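Local coordinates for protein superoxide dismutase (Porphyromonas gingivalis, PDB 1UER) that converts superoxide radicals into oxygen and hydrogen peroxide by cycling the redox state of one manganese or iron ion per subunit, at residues A[152-157]-A[185-190]. Numbering follows the deposited sequence.
Sequences PLLGFD and DIVESR. With FE (Fe (III) ion), chain E.
Leu153 meets the C-terminal helix with both its backbone carbonyl and its side chain, and Arg190 answers both. Arg190 NH1 donates a hydrogen bond of 2.9 Å to Leu153 O (N-H...O angle 152°). The oxygen is met edge-on by the guanidinium, lying close to the plane of the group, whereas NH1 itself stands above the carbonyl plane and off its lone pairs. An extended run from CG to NE carries the guanidinium along the strand, with CD passing 3.4 Å from Leu153 O. NH1 is also bound to Gln80 OE1 and NH2 to Leu76 O, so three acceptors fix the rotation of the group and link it to the end of helix 62-79 and the loop beyond.

The Leu153 side chain packs beside the backbone of Arg190: with CG beside its own backbone N (chi1 -52°), CD2 lies 3.4 Å from Arg190 O and 3.8 Å from Arg190 CB. Val187, one turn earlier, covers the same carbonyl from another direction, its CG1 3.5 Å from Leu153 O, while its CG2 meets Leu154 CD1 at 3.9 Å.

Leu153 and Leu154 both face Leu126 in a classic beta bulge. The contact thus packs the C-terminal helix against an outer strand of the three-stranded antiparallel sheet in the C-terminal domain of iron/manganese superoxide dismutases, a strand that ends at the iron ligand Asp157.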
ATOM      1  N   PRO A 152       6.366  10.180 -18.829  1.00 27.61           N
ATOM      2  CA  PRO A 152       5.759  10.518 -17.531  1.00 27.20           C
ATOM      3  C   PRO A 152       5.846  12.001 -17.297  1.00 26.79           C
ATOM      4  O   PRO A 152       6.944  12.527 -17.251  1.00 26.92           O
ATOM      5  CB  PRO A 152       6.590   9.731 -16.521  1.00 27.34           C
ATOM      6  CG  PRO A 152       7.919   9.476 -17.197  1.00 27.40           C
ATOM      7  CD  PRO A 152       7.722   9.626 -18.698  1.00 27.63           C
ATOM      8  N   LEU A 153       4.701  12.661 -17.134  1.00 26.01           N
ATOM      9  CA  LEU A 153       4.679  14.116 -16.947  1.00 25.60           C
ATOM     10  C   LEU A 153       4.429  14.595 -15.510  1.00 25.09           C
ATOM     11  O   LEU A 153       5.125  15.459 -14.996  1.00 25.21           O
ATOM     12  CB  LEU A 153       3.612  14.745 -17.862  1.00 25.58           C
ATOM     13  CG  LEU A 153       3.668  14.374 -19.354  1.00 25.74           C
ATOM     14  CD1 LEU A 153       2.487  14.989 -20.085  1.00 25.84           C
ATOM     15  CD2 LEU A 153       5.000  14.887 -19.959  1.00 25.70           C
ATOM     16  N   LEU A 154       3.414  14.040 -14.868  1.00 24.64           N
ATOM     17  CA  LEU A 154       3.063  14.457 -13.503  1.00 23.91           C
ATOM     18  C   LEU A 154       2.596  13.226 -12.756  1.00 23.76           C
ATOM     19  O   LEU A 154       1.674  12.550 -13.212  1.00 23.39           O
ATOM     20  CB  LEU A 154       1.910  15.450 -13.555  1.00 24.23           C
ATOM     21  CG  LEU A 154       1.414  15.890 -12.182  1.00 24.11           C
ATOM     22  CD1 LEU A 154       2.432  16.803 -11.551  1.00 24.56           C
ATOM     23  CD2 LEU A 154       0.092  16.643 -12.341  1.00 24.53           C
ATOM     24  N   GLY A 155       3.209  12.925 -11.615  1.00 23.35           N
ATOM     25  CA  GLY A 155       2.782  11.717 -10.923  1.00 23.08           C
ATOM     26  C   GLY A 155       2.572  11.941  -9.445  1.00 22.94           C
ATOM     27  O   GLY A 155       3.416  12.528  -8.779  1.00 22.97           O
ATOM     28  N   PHE A 156       1.449  11.446  -8.932  1.00 22.88           N
ATOM     29  CA  PHE A 156       1.116  11.568  -7.512  1.00 22.58           C
ATOM     30  C   PHE A 156       1.211  10.189  -6.880  1.00 22.12           C
ATOM     31  O   PHE A 156       0.671   9.206  -7.401  1.00 21.89           O
ATOM     32  CB  PHE A 156      -0.305  12.118  -7.350  1.00 23.40           C
ATOM     33  CG  PHE A 156      -0.447  13.597  -7.696  1.00 23.95           C
ATOM     34  CD1 PHE A 156       0.690  14.383  -7.970  1.00 24.56           C
ATOM     35  CD2 PHE A 156      -1.720  14.198  -7.753  1.00 24.58           C
ATOM     36  CE1 PHE A 156       0.563  15.770  -8.305  1.00 24.56           C
ATOM     37  CE2 PHE A 156      -1.865  15.584  -8.085  1.00 24.81           C
ATOM     38  CZ  PHE A 156      -0.709  16.356  -8.359  1.00 24.88           C
ATOM     39  N   ASP A 157       1.919  10.133  -5.761  1.00 21.75           N
ATOM     40  CA  ASP A 157       2.168   8.905  -5.016  1.00 21.66           C
ATOM     41  C   ASP A 157       0.994   8.654  -4.092  1.00 21.61           C
ATOM     42  O   ASP A 157       0.685   9.512  -3.257  1.00 21.80           O
ATOM     43  CB  ASP A 157       3.439   9.099  -4.187  1.00 21.55           C
ATOM     44  CG  ASP A 157       3.964   7.829  -3.562  1.00 21.63           C
ATOM     45  OD1 ASP A 157       3.346   6.769  -3.701  1.00 21.69           O
ATOM     46  OD2 ASP A 157       5.035   7.909  -2.922  1.00 21.52           O
ATOM     47  N   ASP A 185       6.207  24.772 -14.582  1.00 28.11           N
ATOM     48  CA  ASP A 185       7.322  25.037 -15.504  1.00 28.63           C
ATOM     49  C   ASP A 185       8.076  23.724 -15.694  1.00 28.48           C
ATOM     50  O   ASP A 185       8.432  23.347 -16.814  1.00 28.15           O
ATOM     51  CB  ASP A 185       8.267  26.089 -14.930  1.00 29.95           C
ATOM     52  CG  ASP A 185       7.648  27.468 -14.915  1.00 30.87           C
ATOM     53  OD1 ASP A 185       8.078  28.328 -14.110  1.00 32.35           O
ATOM     54  OD2 ASP A 185       6.715  27.719 -15.708  1.00 31.99           O
ATOM     55  N   ILE A 186       8.319  23.035 -14.579  1.00 27.98           N
ATOM     56  CA  ILE A 186       9.035  21.769 -14.614  1.00 27.92           C
ATOM     57  C   ILE A 186       8.235  20.698 -15.359  1.00 27.62           C
ATOM     58  O   ILE A 186       8.795  19.957 -16.185  1.00 27.67           O
ATOM     59  CB  ILE A 186       9.390  21.307 -13.158  1.00 28.14           C
ATOM     60  CG1 ILE A 186      10.244  22.395 -12.493  1.00 28.55           C
ATOM     61  CG2 ILE A 186      10.074  19.912 -13.200  1.00 28.45           C
ATOM     62  CD1 ILE A 186      10.704  22.154 -11.067  1.00 28.89           C
ATOM     63  N   VAL A 187       6.932  20.594 -15.077  1.00 27.30           N
ATOM     64  CA  VAL A 187       6.111  19.593 -15.755  1.00 27.31           C
ATOM     65  C   VAL A 187       5.987  19.890 -17.264  1.00 27.56           C
ATOM     66  O   VAL A 187       6.071  18.978 -18.095  1.00 27.62           O
ATOM     67  CB  VAL A 187       4.720  19.499 -15.107  1.00 27.21           C
ATOM     68  CG1 VAL A 187       3.826  18.563 -15.897  1.00 26.99           C
ATOM     69  CG2 VAL A 187       4.890  18.981 -13.673  1.00 27.30           C
ATOM     70  N   GLU A 188       5.808  21.161 -17.614  1.00 28.21           N
ATOM     71  CA  GLU A 188       5.719  21.548 -19.034  1.00 28.61           C
ATOM     72  C   GLU A 188       6.987  21.134 -19.768  1.00 28.71           C
ATOM     73  O   GLU A 188       6.939  20.729 -20.948  1.00 28.67           O
ATOM     74  CB  GLU A 188       5.536  23.061 -19.149  1.00 29.36           C
ATOM     75  CG  GLU A 188       4.152  23.510 -18.688  1.00 30.34           C
ATOM     76  CD  GLU A 188       4.080  24.986 -18.392  1.00 31.27           C
ATOM     77  OE1 GLU A 188       5.053  25.706 -18.753  1.00 31.94           O
ATOM     78  OE2 GLU A 188       3.057  25.419 -17.802  1.00 31.62           O
ATOM     79  N   SER A 189       8.115  21.254 -19.077  1.00 28.77           N
ATOM     80  CA  SER A 189       9.418  20.908 -19.642  1.00 28.94           C
ATOM     81  C   SER A 189       9.519  19.425 -19.994  1.00 28.73           C
ATOM     82  O   SER A 189      10.340  19.027 -20.829  1.00 28.68           O
ATOM     83  CB  SER A 189      10.532  21.290 -18.667  1.00 29.30           C
ATOM     84  OG  SER A 189      10.839  20.213 -17.795  1.00 30.31           O
ATOM     85  N   ARG A 190       8.683  18.595 -19.358  1.00 28.31           N
ATOM     86  CA  ARG A 190       8.711  17.166 -19.649  1.00 28.03           C
ATOM     87  C   ARG A 190       7.882  16.757 -20.878  1.00 28.31           C
ATOM     88  O   ARG A 190       8.039  15.649 -21.400  1.00 28.22           O
ATOM     89  CB  ARG A 190       8.192  16.363 -18.442  1.00 27.44           C
ATOM     90  CG  ARG A 190       9.002  16.543 -17.173  1.00 26.35           C
ATOM     91  CD  ARG A 190       8.345  15.812 -15.988  1.00 25.44           C
ATOM     92  NE  ARG A 190       9.187  15.906 -14.797  1.00 24.67           N
ATOM     93  CZ  ARG A 190       8.784  15.611 -13.559  1.00 24.03           C
ATOM     94  NH1 ARG A 190       7.542  15.197 -13.343  1.00 23.46           N
ATOM     95  NH2 ARG A 190       9.633  15.727 -12.543  1.00 23.29           N
TER
HETATM   96 FE    FE E 192       6.516   6.804  -2.206  1.00 27.78          FE
HETATM   97  O   HOH W   1       5.732   5.182  -3.161  1.00 20.96           O